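Glycoside hydrolase family 31 (Trueperella pyogenes, PDB 5I0F) degrades cycloalternan, probably hydrolysing its alpha-glucosidic bonds by a retaining mechanism that passes through a covalent glycosyl-enzyme intermediate. Local coordinates at residues Asp172-Gly177 with Val219-Arg224; Ser272-Leu277 with Met654-Ala659; Thr339-Ala344 with Arg453-Asp458; Gly351-Gly356 with Thr449-Tyr454. All coordinates share one frame; numbering follows the deposited sequence.

Interaction 1 of 4, residues Asp172-Gly177 with Val219-Arg224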
loop_
_atom_site.group_PDB
_atom_site.type_symbol
_atom_site.label_atom_id
_atom_site.label_comp_id
_atom_site.label_asym_id
_atom_site.label_seq_id
_atom_site.Cartn_x
_atom_site.Cartn_y
_atom_site.Cartn_z
ATOM N N ASP A 172 -10.727 -4.288 -29.008
ATOM C CA ASP A 172 -11.810 -3.993 -28.067
ATOM C C ASP A 172 -11.528 -4.438 -26.628
ATOM O O ASP A 172 -12.461 -4.483 -25.813
ATOM C CB ASP A 172 -13.105 -4.631 -28.544
ATOM C CG ASP A 172 -13.068 -6.156 -28.493
ATOM O OD1 ASP A 172 -11.968 -6.760 -28.698
ATOM O OD2 ASP A 172 -14.157 -6.731 -28.263
ATOM N N GLU A 173 -10.272 -4.761 -26.306
ATOM C CA GLU A 173 -9.951 -5.283 -24.973
ATOM C C GLU A 173 -9.551 -4.185 -23.989
ATOM O O GLU A 173 -8.895 -3.211 -24.366
ATOM C CB GLU A 173 -8.882 -6.371 -25.057
ATOM C CG GLU A 173 -9.483 -7.686 -25.534
ATOM C CD GLU A 173 -8.504 -8.827 -25.712
ATOM O OE1 GLU A 173 -7.296 -8.606 -25.974
ATOM O OE2 GLU A 173 -8.966 -9.992 -25.646
ATOM N N HIS A 174 -9.937 -4.393 -22.732
ATOM C CA HIS A 174 -9.673 -3.510 -21.606
ATOM C C HIS A 174 -8.873 -4.280 -20.564
ATOM O O HIS A 174 -9.052 -5.504 -20.410
ATOM C CB HIS A 174 -10.983 -3.071 -21.003
ATOM C CG HIS A 174 -11.900 -2.441 -21.985
ATOM N ND1 HIS A 174 -11.859 -1.096 -22.274
ATOM C CD2 HIS A 174 -12.839 -2.977 -22.796
ATOM C CE1 HIS A 174 -12.775 -0.823 -23.186
ATOM N NE2 HIS A 174 -13.373 -1.950 -23.527
ATOM N N VAL A 175 -7.977 -3.580 -19.875
ATOM C CA VAL A 175 -7.054 -4.205 -18.943
ATOM C C VAL A 175 -7.325 -3.674 -17.542
ATOM O O VAL A 175 -7.198 -2.479 -17.292
ATOM C CB VAL A 175 -5.580 -3.956 -19.328
ATOM C CG1 VAL A 175 -4.659 -4.765 -18.419
ATOM C CG2 VAL A 175 -5.334 -4.347 -20.776
ATOM N N VAL A 176 -7.731 -4.559 -16.637
ATOM C CA VAL A 176 -8.023 -4.168 -15.250
ATOM C C VAL A 176 -7.220 -5.046 -14.318
ATOM O O VAL A 176 -7.247 -6.272 -14.429
ATOM C CB VAL A 176 -9.514 -4.283 -14.931
ATOM C CG1 VAL A 176 -9.785 -3.914 -13.481
ATOM C CG2 VAL A 176 -10.314 -3.396 -15.869
ATOM N N GLY A 177 -6.499 -4.406 -13.404
ATOM C CA GLY A 177 -5.731 -5.121 -12.414
ATOM C C GLY A 177 -4.492 -4.387 -11.962
ATOM O O GLY A 177 -4.472 -3.144 -11.832
ATOM N N VAL A 219 -10.342 -7.991 -20.799
ATOM C CA VAL A 219 -11.765 -8.262 -21.011
ATOM C C VAL A 219 -12.190 -7.624 -22.322
ATOM O O VAL A 219 -11.932 -6.445 -22.534
ATOM C CB VAL A 219 -12.621 -7.708 -19.848
ATOM C CG1 VAL A 219 -14.079 -8.119 -20.007
ATOM C CG2 VAL A 219 -12.073 -8.221 -18.524
ATOM N N ASN A 220 -12.823 -8.405 -23.201
ATOM C CA ASN A 220 -13.321 -7.881 -24.485
ATOM C C ASN A 220 -14.767 -7.427 -24.351
ATOM O O ASN A 220 -15.368 -7.572 -23.290
ATOM C CB ASN A 220 -13.082 -8.865 -25.647
ATOM C CG ASN A 220 -14.046 -10.049 -25.680
ATOM O OD1 ASN A 220 -15.118 -10.060 -25.065
ATOM N ND2 ASN A 220 -13.681 -11.047 -26.471
ATOM N N GLU A 221 -15.316 -6.886 -25.422
ATOM C CA GLU A 221 -16.650 -6.291 -25.379
ATOM C C GLU A 221 -17.751 -7.262 -25.790
ATOM O O GLU A 221 -18.913 -6.872 -25.868
ATOM C CB GLU A 221 -16.655 -5.002 -26.211
ATOM C CG GLU A 221 -15.821 -3.929 -25.521
ATOM C CD GLU A 221 -15.779 -2.596 -26.242
ATOM O OE1 GLU A 221 -16.318 -2.501 -27.345
ATOM O OE2 GLU A 221 -15.187 -1.639 -25.689
ATOM N N ALA A 222 -17.367 -8.510 -26.034
ATOM C CA ALA A 222 -18.270 -9.655 -26.162
ATOM C C ALA A 222 -18.490 -10.400 -24.844
ATOM O O ALA A 222 -19.272 -11.340 -24.807
ATOM C CB ALA A 222 -17.712 -10.624 -27.179
ATOM N N GLY A 223 -17.787 -10.021 -23.780
ATOM C CA GLY A 223 -17.919 -10.686 -22.483
ATOM C C GLY A 223 -16.923 -11.808 -22.185
ATOM O O GLY A 223 -17.094 -12.537 -21.219
ATOM N N ARG A 224 -15.903 -11.986 -23.007
ATOM C CA ARG A 224 -14.912 -13.011 -22.728
ATOM C C ARG A 224 -13.684 -12.348 -22.149
ATOM O O ARG A 224 -13.419 -11.174 -22.417
ATOM C CB ARG A 224 -14.577 -13.807 -23.981
ATOM C CG ARG A 224 -15.791 -14.471 -24.641
ATOM C CD ARG A 224 -16.747 -15.187 -23.671
ATOM N NE ARG A 224 -16.183 -16.415 -23.090
ATOM C CZ ARG A 224 -16.767 -17.159 -22.141
ATOM N NH1 ARG A 224 -17.936 -16.813 -21.593
ATOM N NH2 ARG A 224 -16.166 -18.265 -21.718
HETATM O O HOH W 1 -11.481 -9.515 -28.598
HETATM O O HOH W 2 -10.818 -11.114 -23.934
#
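The imidazole of H174 meets E221 and V219 at its edge. Its NE2 donates to E221 OE2 at 2.8 Å, with the carboxylate oxygen only 5° out of the ring plane. The two flat groups are nearly coplanar, 19° apart, and OE2 accepts through its anti lone pair, while E221 CG also lies in plane at the ring edge. V219 O sits beside the same edge, 3.6 Å from H174 CD2. The ring is further fixed by a bond from ND1 to D186 and by stacking on W665.

The second carboxylate is used differently. D172 OD2 takes the backbone N of E221 at 3.1 Å from well above its plane, 56° out of it. D172 CG, set between its own backbone N and carbonyl carbon, stands on the side of N220 CB. D172 OD1 accepts from a water that also receives a weak bond from N220 ND2.

The backbones join through a two-way pair: H174 N to V219 O (2.9 Å) and V219 N to H174 O (2.8 Å). N220 OD1 shapes the following turn by accepting from R224 N at 2.9 Å. H174 and V219 thus form an antiparallel hydrogen-bonded pair where edge strand 174-179 meets strand 212-219, beside the turn of a beta hairpin completed by strand 225-230, with a His-carboxylate pair laid across the strand end.

Interaction 2 of 4, residues Ser272-Leu277 with Met654-Ala659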
loop_
_atom_site.group_PDB
_atom_site.type_symbol
_atom_site.label_atom_id
_atom_site.label_comp_id
_atom_site.label_asym_id
_atom_site.label_seq_id
_atom_site.Cartn_x
_atom_site.Cartn_y
_atom_site.Cartn_z
ATOM N N SER A 272 -14.999 -16.658 -18.513
ATOM C CA SER A 272 -15.698 -15.452 -18.061
ATOM C C SER A 272 -14.725 -14.612 -17.214
ATOM O O SER A 272 -13.706 -15.135 -16.742
ATOM C CB SER A 272 -16.911 -15.846 -17.219
ATOM O OG SER A 272 -16.469 -16.396 -15.987
ATOM N N PRO A 273 -15.028 -13.317 -16.993
ATOM C CA PRO A 273 -14.178 -12.552 -16.064
ATOM C C PRO A 273 -14.014 -13.207 -14.674
ATOM O O PRO A 273 -12.913 -13.236 -14.111
ATOM C CB PRO A 273 -14.898 -11.208 -15.967
ATOM C CG PRO A 273 -15.584 -11.074 -17.296
ATOM C CD PRO A 273 -16.059 -12.466 -17.620
ATOM N N THR A 274 -15.100 -13.798 -14.183
ATOM C CA THR A 274 -15.094 -14.506 -12.904
ATOM C C THR A 274 -14.172 -15.735 -12.915
ATOM O O THR A 274 -13.426 -15.959 -11.944
ATOM C CB THR A 274 -16.539 -14.850 -12.488
ATOM O OG1 THR A 274 -17.246 -13.621 -12.262
ATOM C CG2 THR A 274 -16.562 -15.662 -11.214
ATOM N N ASP A 275 -14.198 -16.502 -14.010
ATOM C CA ASP A 275 -13.282 -17.647 -14.202
ATOM C C ASP A 275 -11.817 -17.203 -14.042
ATOM O O ASP A 275 -11.008 -17.877 -13.402
ATOM C CB ASP A 275 -13.439 -18.295 -15.596
ATOM C CG ASP A 275 -14.779 -19.018 -15.800
ATOM O OD1 ASP A 275 -15.395 -19.468 -14.818
ATOM O OD2 ASP A 275 -15.213 -19.142 -16.970
ATOM N N VAL A 276 -11.487 -16.071 -14.643
ATOM C CA VAL A 276 -10.109 -15.564 -14.627
ATOM C C VAL A 276 -9.669 -15.170 -13.225
ATOM O O VAL A 276 -8.590 -15.597 -12.738
ATOM C CB VAL A 276 -9.930 -14.380 -15.595
ATOM C CG1 VAL A 276 -8.552 -13.736 -15.438
ATOM C CG2 VAL A 276 -10.148 -14.849 -17.026
ATOM N N LEU A 277 -10.497 -14.373 -12.557
ATOM C CA LEU A 277 -10.177 -13.975 -11.190
ATOM C C LEU A 277 -10.074 -15.195 -10.284
ATOM O O LEU A 277 -9.119 -15.282 -9.499
ATOM C CB LEU A 277 -11.148 -12.926 -10.640
ATOM C CG LEU A 277 -10.926 -12.434 -9.201
ATOM C CD1 LEU A 277 -9.551 -11.794 -9.009
ATOM C CD2 LEU A 277 -12.023 -11.440 -8.846
ATOM N N MET A 654 -18.186 -3.315 -13.104
ATOM C CA MET A 654 -19.361 -3.689 -13.904
ATOM C C MET A 654 -19.110 -4.868 -14.838
ATOM O O MET A 654 -20.031 -5.617 -15.169
ATOM C CB MET A 654 -19.807 -2.503 -14.733
ATOM C CG MET A 654 -20.107 -1.268 -13.918
ATOM S SD MET A 654 -21.762 -1.335 -13.247
ATOM C CE MET A 654 -22.582 -0.759 -14.728
ATOM N N PHE A 655 -17.859 -5.030 -15.271
ATOM C CA PHE A 655 -17.521 -6.071 -16.234
ATOM C C PHE A 655 -17.704 -7.486 -15.700
ATOM O O PHE A 655 -17.800 -8.401 -16.499
ATOM C CB PHE A 655 -16.114 -5.872 -16.853
ATOM C CG PHE A 655 -14.967 -6.172 -15.926
ATOM C CD1 PHE A 655 -14.523 -7.471 -15.746
ATOM C CD2 PHE A 655 -14.280 -5.153 -15.297
ATOM C CE1 PHE A 655 -13.446 -7.750 -14.922
ATOM C CE2 PHE A 655 -13.209 -5.423 -14.455
ATOM C CZ PHE A 655 -12.782 -6.724 -14.275
ATOM N N TYR A 656 -17.750 -7.686 -14.376
ATOM C CA TYR A 656 -17.938 -9.045 -13.846
ATOM C C TYR A 656 -19.302 -9.633 -14.228
ATOM O O TYR A 656 -19.386 -10.809 -14.552
ATOM C CB TYR A 656 -17.704 -9.124 -12.312
ATOM C CG TYR A 656 -16.235 -9.064 -12.008
ATOM C CD1 TYR A 656 -15.416 -10.167 -12.225
ATOM C CD2 TYR A 656 -15.643 -7.883 -11.585
ATOM C CE1 TYR A 656 -14.046 -10.101 -11.991
ATOM C CE2 TYR A 656 -14.269 -7.798 -11.345
ATOM C CZ TYR A 656 -13.475 -8.902 -11.559
ATOM O OH TYR A 656 -12.117 -8.815 -11.334
ATOM N N ASP A 657 -20.348 -8.813 -14.195
ATOM C CA ASP A 657 -21.701 -9.273 -14.477
ATOM C C ASP A 657 -22.244 -8.734 -15.803
ATOM O O ASP A 657 -23.255 -9.247 -16.266
ATOM C CB ASP A 657 -22.657 -8.866 -13.337
ATOM C CG ASP A 657 -22.209 -9.367 -11.960
ATOM O OD1 ASP A 657 -21.778 -10.535 -11.864
ATOM O OD2 ASP A 657 -22.305 -8.593 -10.964
ATOM N N HIS A 658 -21.607 -7.717 -16.403
ATOM C CA HIS A 658 -22.134 -7.047 -17.607
ATOM C C HIS A 658 -21.080 -6.798 -18.696
ATOM O O HIS A 658 -21.197 -5.834 -19.452
ATOM C CB HIS A 658 -22.816 -5.717 -17.222
ATOM C CG HIS A 658 -23.838 -5.862 -16.139
ATOM N ND1 HIS A 658 -23.582 -5.531 -14.826
ATOM C CD2 HIS A 658 -25.094 -6.359 -16.161
ATOM C CE1 HIS A 658 -24.648 -5.796 -14.089
ATOM N NE2 HIS A 658 -25.579 -6.298 -14.878
ATOM N N ALA A 659 -20.104 -7.698 -18.839
ATOM C CA ALA A 659 -19.009 -7.505 -19.822
ATOM C C ALA A 659 -19.422 -7.542 -21.295
ATOM O O ALA A 659 -18.664 -7.096 -22.150
ATOM C CB ALA A 659 -17.891 -8.520 -19.597
HETATM O O HOH W 3 -18.018 -13.194 -14.885
#
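P273 is pressed against F655 and Y656 at the start of helix 273-284. Its CB lies in the plane of the F655 ring, at the edge, 3.8 Å from CD1, and reaches Y656 CD1 at 3.9 Å. CG rests 3.6 Å from F655 O and also touches A659 CB. Deeper along the helix, L277 CD2 approaches Y656 OH to 3.6 Å, the two side chains crossing at about a right angle.

The other side is looser and wetter. T274 OG1 stands at the Y656 ring edge, 3.9 Å from CD1, and a water links the segments by accepting from T274 N and donating to Y656 O (2.8 Å). Farther out, S272 and D275 close a capping box: D275 N bonds to S272 OG at 3.0 Å, and S272 N to D275 OD2.

The short, weakly bonded helix 655-658 and the start of helix 273-284 sit next to each other on the sheet: F655 and the following A659 touch V219 of strand 212-219, while P273 and V276 pack on A225 of strand 225-230.

Interaction 3 of 4, residues Thr339-Ala344 with Arg453-Asp458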
loop_
_atom_site.group_PDB
_atom_site.type_symbol
_atom_site.label_atom_id
_atom_site.label_comp_id
_atom_site.label_asym_id
_atom_site.label_seq_id
_atom_site.Cartn_x
_atom_site.Cartn_y
_atom_site.Cartn_z
ATOM N N THR A 339 4.068 -1.734 22.425
ATOM C CA THR A 339 3.734 -2.962 23.112
ATOM C C THR A 339 2.982 -2.740 24.444
ATOM O O THR A 339 2.237 -3.609 24.886
ATOM C CB THR A 339 5.059 -3.739 23.353
ATOM O OG1 THR A 339 5.682 -3.966 22.073
ATOM C CG2 THR A 339 4.809 -5.018 23.953
ATOM N N ILE A 340 3.175 -1.574 25.049
ATOM C CA ILE A 340 2.708 -1.235 26.394
ATOM C C ILE A 340 1.912 0.067 26.331
ATOM O O ILE A 340 2.368 1.017 25.718
ATOM C CB ILE A 340 3.921 -1.040 27.318
ATOM C CG1 ILE A 340 4.753 -2.348 27.343
ATOM C CG2 ILE A 340 3.490 -0.579 28.708
ATOM C CD1 ILE A 340 6.061 -2.254 28.059
ATOM N N PHE A 341 0.748 0.100 26.991
ATOM C CA PHE A 341 -0.081 1.304 27.065
ATOM C C PHE A 341 0.656 2.488 27.733
ATOM O O PHE A 341 1.421 2.297 28.696
ATOM C CB PHE A 341 -1.396 1.025 27.817
ATOM C CG PHE A 341 -2.517 0.488 26.951
ATOM C CD1 PHE A 341 -2.639 -0.871 26.694
ATOM C CD2 PHE A 341 -3.459 1.348 26.393
ATOM C CE1 PHE A 341 -3.663 -1.365 25.915
ATOM C CE2 PHE A 341 -4.492 0.858 25.608
ATOM C CZ PHE A 341 -4.596 -0.504 25.367
ATOM N N ARG A 342 0.441 3.700 27.224
ATOM C CA ARG A 342 1.123 4.875 27.765
ATOM C C ARG A 342 0.850 5.024 29.274
ATOM O O ARG A 342 -0.291 4.817 29.727
ATOM C CB ARG A 342 0.734 6.162 27.046
ATOM C CG ARG A 342 1.630 7.337 27.392
ATOM C CD ARG A 342 1.523 8.439 26.356
ATOM N NE ARG A 342 0.161 8.984 26.194
ATOM C CZ ARG A 342 -0.322 10.108 26.751
ATOM N NH1 ARG A 342 -1.571 10.490 26.480
ATOM N NH2 ARG A 342 0.399 10.855 27.586
ATOM N N ASP A 343 1.915 5.363 30.012
ATOM C CA ASP A 343 1.922 5.533 31.495
ATOM C C ASP A 343 1.827 4.265 32.340
ATOM O O ASP A 343 1.871 4.356 33.573
ATOM C CB ASP A 343 0.860 6.556 31.977
ATOM C CG ASP A 343 1.085 7.959 31.416
ATOM O OD1 ASP A 343 2.251 8.333 31.156
ATOM O OD2 ASP A 343 0.072 8.677 31.232
ATOM N N ALA A 344 1.711 3.085 31.733
ATOM C CA ALA A 344 1.682 1.847 32.512
ATOM C C ALA A 344 3.004 1.678 33.234
ATOM O O ALA A 344 4.042 2.077 32.715
ATOM C CB ALA A 344 1.405 0.636 31.610
ATOM N N ARG A 453 1.112 -10.699 22.592
ATOM C CA ARG A 453 0.098 -11.716 22.849
ATOM C C ARG A 453 -0.811 -11.328 24.007
ATOM O O ARG A 453 -2.029 -11.529 23.935
ATOM C CB ARG A 453 0.745 -13.095 23.106
ATOM C CG ARG A 453 -0.247 -14.213 23.454
ATOM C CD ARG A 453 0.444 -15.570 23.560
ATOM N NE ARG A 453 0.884 -16.008 22.244
ATOM C CZ ARG A 453 0.103 -16.531 21.306
ATOM N NH1 ARG A 453 -1.201 -16.708 21.505
ATOM N NH2 ARG A 453 0.631 -16.860 20.133
ATOM N N TYR A 454 -0.234 -10.750 25.055
ATOM C CA TYR A 454 -1.038 -10.335 26.243
ATOM C C TYR A 454 -2.149 -9.324 25.910
ATOM O O TYR A 454 -3.181 -9.307 26.583
ATOM C CB TYR A 454 -0.166 -9.801 27.375
ATOM C CG TYR A 454 0.147 -8.331 27.268
ATOM C CD1 TYR A 454 1.224 -7.872 26.508
ATOM C CD2 TYR A 454 -0.640 -7.386 27.920
ATOM C CE1 TYR A 454 1.503 -6.525 26.421
ATOM C CE2 TYR A 454 -0.374 -6.040 27.820
ATOM C CZ TYR A 454 0.696 -5.616 27.065
ATOM O OH TYR A 454 0.949 -4.270 26.988
ATOM N N LEU A 455 -1.945 -8.505 24.880
ATOM C CA LEU A 455 -2.978 -7.551 24.430
ATOM C C LEU A 455 -4.251 -8.279 24.023
ATOM O O LEU A 455 -5.346 -7.811 24.304
ATOM C CB LEU A 455 -2.493 -6.716 23.234
ATOM C CG LEU A 455 -1.287 -5.831 23.519
ATOM C CD1 LEU A 455 -0.768 -5.277 22.200
ATOM C CD2 LEU A 455 -1.648 -4.719 24.516
ATOM N N VAL A 456 -4.084 -9.414 23.347
ATOM C CA VAL A 456 -5.192 -10.223 22.881
ATOM C C VAL A 456 -5.681 -11.152 24.010
ATOM O O VAL A 456 -6.874 -11.204 24.277
ATOM C CB VAL A 456 -4.826 -11.028 21.625
ATOM C CG1 VAL A 456 -6.026 -11.785 21.125
ATOM C CG2 VAL A 456 -4.359 -10.099 20.497
ATOM N N GLU A 457 -4.776 -11.872 24.663
ATOM C CA GLU A 457 -5.178 -12.909 25.625
ATOM C C GLU A 457 -5.635 -12.356 26.966
ATOM O O GLU A 457 -6.560 -12.910 27.548
ATOM C CB GLU A 457 -4.071 -13.951 25.825
ATOM C CG GLU A 457 -3.833 -14.768 24.573
ATOM C CD GLU A 457 -2.926 -15.958 24.780
ATOM O OE1 GLU A 457 -2.272 -16.086 25.857
ATOM O OE2 GLU A 457 -2.859 -16.759 23.837
ATOM N N ASP A 458 -4.989 -11.289 27.446
ATOM C CA ASP A 458 -5.267 -10.711 28.760
ATOM C C ASP A 458 -6.183 -9.485 28.640
ATOM O O ASP A 458 -7.190 -9.434 29.325
ATOM C CB ASP A 458 -3.961 -10.413 29.534
ATOM C CG ASP A 458 -3.073 -11.658 29.696
ATOM O OD1 ASP A 458 -3.638 -12.774 29.626
ATOM O OD2 ASP A 458 -1.824 -11.560 29.887
HETATM O O HOH W 4 0.036 -2.207 28.913
#
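Y454 OH and the carbonyl of T339 make the direct polar link. The hydroxyl donates to T339 O at 2.6 Å, lying in the carbonyl plane on a lone pair, with a C=O...donor angle of 142°. The oxygen is also near the plane of the phenol ring, at its edge, and 3.4 Å from CE1.

Water adds a second link: one molecule donates to Y454 OH at 3.0 Å and accepts from F341 N at 3.1 Å. The phenol oxygen therefore both donates and accepts a hydrogen bond, in a contact whose touching residues are all buried.

Both segments belong to the TIM-barrel domain. Residues 339-344 lie in the long excursion between strand 326-329 and helix 370-379, and the tyrosine ties this loop to a helix that lies between strands 383-388 and 463-466.

Apolar contact is slighter. L455 CD2 lies 4.2 Å from F341 CE1, the side chains running obliquely to one another, and 4.1 Å from T339 O. F341 is held further by edge-to-face packing with W332 and W367. Beyond it the chain reverses in a type II turn, F341 to A344, closed by A344 N to F341 O.

Within the helix, R453 NH1 forms a salt bridge with E457 OE2 at 2.9 Å, in the guanidinium plane but 50° above that of the carboxylate; E457 and D458 also pair with R355.

Interaction 4 of 4, residues Gly351-Gly356 with Thr449-Tyr454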
loop_
_atom_site.group_PDB
_atom_site.type_symbol
_atom_site.label_atom_id
_atom_site.label_comp_id
_atom_site.label_asym_id
_atom_site.label_seq_id
_atom_site.Cartn_x
_atom_site.Cartn_y
_atom_site.Cartn_z
ATOM N N GLY A 351 13.734 -7.434 27.821
ATOM C CA GLY A 351 13.084 -7.627 26.518
ATOM C C GLY A 351 12.268 -8.897 26.310
ATOM O O GLY A 351 11.864 -9.170 25.183
ATOM N N GLN A 352 11.998 -9.654 27.374
ATOM C CA GLN A 352 11.105 -10.823 27.318
ATOM C C GLN A 352 9.631 -10.357 27.167
ATOM O O GLN A 352 9.298 -9.227 27.547
ATOM C CB GLN A 352 11.232 -11.677 28.596
ATOM C CG GLN A 352 12.544 -12.441 28.757
ATOM C CD GLN A 352 12.620 -13.260 30.051
ATOM O OE1 GLN A 352 11.779 -13.130 30.946
ATOM N NE2 GLN A 352 13.649 -14.092 30.166
ATOM N N PRO A 353 8.745 -11.217 26.619
ATOM C CA PRO A 353 7.319 -10.833 26.540
ATOM C C PRO A 353 6.684 -10.566 27.905
ATOM O O PRO A 353 6.993 -11.282 28.852
ATOM C CB PRO A 353 6.649 -12.070 25.913
ATOM C CG PRO A 353 7.728 -12.786 25.194
ATOM C CD PRO A 353 8.999 -12.519 25.963
ATOM N N HIS A 354 5.829 -9.545 27.997
ATOM C CA HIS A 354 5.041 -9.271 29.202
ATOM C C HIS A 354 3.716 -10.021 29.231
ATOM O O HIS A 354 3.201 -10.410 28.197
ATOM C CB HIS A 354 4.725 -7.770 29.315
ATOM C CG HIS A 354 5.905 -6.943 29.698
ATOM N ND1 HIS A 354 6.396 -6.895 30.987
ATOM C CD2 HIS A 354 6.716 -6.159 28.955
ATOM C CE1 HIS A 354 7.447 -6.101 31.023
ATOM N NE2 HIS A 354 7.672 -5.656 29.799
ATOM N N ARG A 355 3.180 -10.213 30.434
ATOM C CA ARG A 355 1.785 -10.630 30.643
ATOM C C ARG A 355 0.995 -9.520 31.297
ATOM O O ARG A 355 1.566 -8.617 31.925
ATOM C CB ARG A 355 1.723 -11.875 31.543
ATOM C CG ARG A 355 2.414 -13.126 30.997
ATOM C CD ARG A 355 2.038 -13.482 29.563
ATOM N NE ARG A 355 0.588 -13.560 29.316
ATOM C CZ ARG A 355 0.028 -14.037 28.197
ATOM N NH1 ARG A 355 0.769 -14.507 27.195
ATOM N NH2 ARG A 355 -1.295 -14.078 28.090
ATOM N N GLY A 356 -0.328 -9.596 31.157
ATOM C CA GLY A 356 -1.254 -8.608 31.717
ATOM C C GLY A 356 -0.995 -8.208 33.155
ATOM O O GLY A 356 -0.938 -7.027 33.462
ATOM N N THR A 449 5.269 -11.340 17.419
ATOM C CA THR A 449 3.892 -11.279 17.907
ATOM C C THR A 449 3.741 -11.739 19.373
ATOM O O THR A 449 2.806 -11.337 20.043
ATOM C CB THR A 449 2.931 -12.079 17.011
ATOM O OG1 THR A 449 3.403 -13.422 16.884
ATOM C CG2 THR A 449 2.828 -11.424 15.633
ATOM N N GLU A 450 4.650 -12.565 19.870
ATOM C CA GLU A 450 4.591 -13.003 21.259
ATOM C C GLU A 450 4.699 -11.804 22.208
ATOM O O GLU A 450 4.063 -11.778 23.253
ATOM C CB GLU A 450 5.698 -14.020 21.547
ATOM C CG GLU A 450 5.567 -14.733 22.873
ATOM C CD GLU A 450 4.288 -15.555 23.036
ATOM O OE1 GLU A 450 3.679 -16.002 22.045
ATOM O OE2 GLU A 450 3.893 -15.763 24.208
ATOM N N GLN A 451 5.473 -10.797 21.814
ATOM C CA GLN A 451 5.550 -9.529 22.559
ATOM C C GLN A 451 4.159 -8.855 22.746
ATOM O O GLN A 451 3.951 -8.116 23.715
ATOM C CB GLN A 451 6.502 -8.559 21.849
ATOM C CG GLN A 451 7.956 -9.030 21.667
ATOM C CD GLN A 451 8.842 -8.760 22.880
ATOM O OE1 GLN A 451 8.832 -7.649 23.426
ATOM N NE2 GLN A 451 9.635 -9.763 23.292
ATOM N N ARG A 452 3.240 -9.090 21.809
ATOM C CA ARG A 452 1.876 -8.515 21.818
ATOM C C ARG A 452 0.778 -9.446 22.276
ATOM O O ARG A 452 -0.390 -9.028 22.307
ATOM C CB ARG A 452 1.472 -8.070 20.389
ATOM C CG ARG A 452 2.172 -6.840 19.910
ATOM C CD ARG A 452 3.444 -7.135 19.133
ATOM N NE ARG A 452 4.049 -5.849 18.872
ATOM C CZ ARG A 452 5.342 -5.584 18.776
ATOM N NH1 ARG A 452 6.278 -6.537 18.867
ATOM N NH2 ARG A 452 5.698 -4.329 18.575
ATOM N N ARG A 453 1.112 -10.699 22.592
ATOM C CA ARG A 453 0.098 -11.716 22.849
ATOM C C ARG A 453 -0.811 -11.328 24.007
ATOM O O ARG A 453 -2.029 -11.529 23.935
ATOM C CB ARG A 453 0.745 -13.095 23.106
ATOM C CG ARG A 453 -0.247 -14.213 23.454
ATOM C CD ARG A 453 0.444 -15.570 23.560
ATOM N NE ARG A 453 0.884 -16.008 22.244
ATOM C CZ ARG A 453 0.103 -16.531 21.306
ATOM N NH1 ARG A 453 -1.201 -16.708 21.505
ATOM N NH2 ARG A 453 0.631 -16.860 20.133
ATOM N N TYR A 454 -0.234 -10.750 25.055
ATOM C CA TYR A 454 -1.038 -10.335 26.243
ATOM C C TYR A 454 -2.149 -9.324 25.910
ATOM O O TYR A 454 -3.181 -9.307 26.583
ATOM C CB TYR A 454 -0.166 -9.801 27.375
ATOM C CG TYR A 454 0.147 -8.331 27.268
ATOM C CD1 TYR A 454 1.224 -7.872 26.508
ATOM C CD2 TYR A 454 -0.640 -7.386 27.920
ATOM C CE1 TYR A 454 1.503 -6.525 26.421
ATOM C CE2 TYR A 454 -0.374 -6.040 27.820
ATOM C CZ TYR A 454 0.696 -5.616 27.065
ATOM O OH TYR A 454 0.949 -4.270 26.988
HETATM O O HOH W 5 2.668 -11.033 25.555
HETATM O O HOH W 6 5.662 -7.754 25.915
HETATM O O HOH W 7 3.193 -13.919 26.321
#
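Q451 NE2 donates to G351 O at 3.0 Å, close to the amide plane and at 162° at the hydrogen; its OE1 is taken by Q405. P353 CG packs on E450 CG at 3.7 Å.

Other backbone groups are satisfied through water. One molecule donates to H354 O and to E450 O, 2.8 Å each, and accepts from Y454 N. Another accepts from H354 N and donates to Q451 O. H354 turns its own ring nitrogens to D358 and E401.

R355 bends at chi2 and chi3, and its guanidinium lies nearly coplanar with that of R453, 12° apart, with R453 CD at its edge 3.8 Å from NH1. A third water joins R355 NH1 to E450 OE2 (2.9 Å). E450 OE1 receives R453 NE at 2.8 Å, and R355 NH2 pairs with E457 and D458.

Acidic partners around both arginines would be expected to offset their like charges, and the joint relies on ordered water more than on direct bonds.

Overall arrangement
The four contacts form two clusters on opposite sides of the chain's centre. Interactions 1 and 2 have centres 9 Å apart and touch, V219 and G223 packing on F655 and A659; together they join the sheet holding strands 174-179, 212-219 and 225-230 to helix 273-284 and the C-terminal family region. Interactions 3 and 4, centres 8 Å apart, share R453 and Y454 on helix 453-457 and fasten two parts of one barrel loop, with D458 reaching R355 and G356. About 50 Å separates the centres of interactions 1 and 3. Along the chain interaction 1 closes first, and interaction 2 then encloses the other two, bracketing the catalytic-barrel sequence.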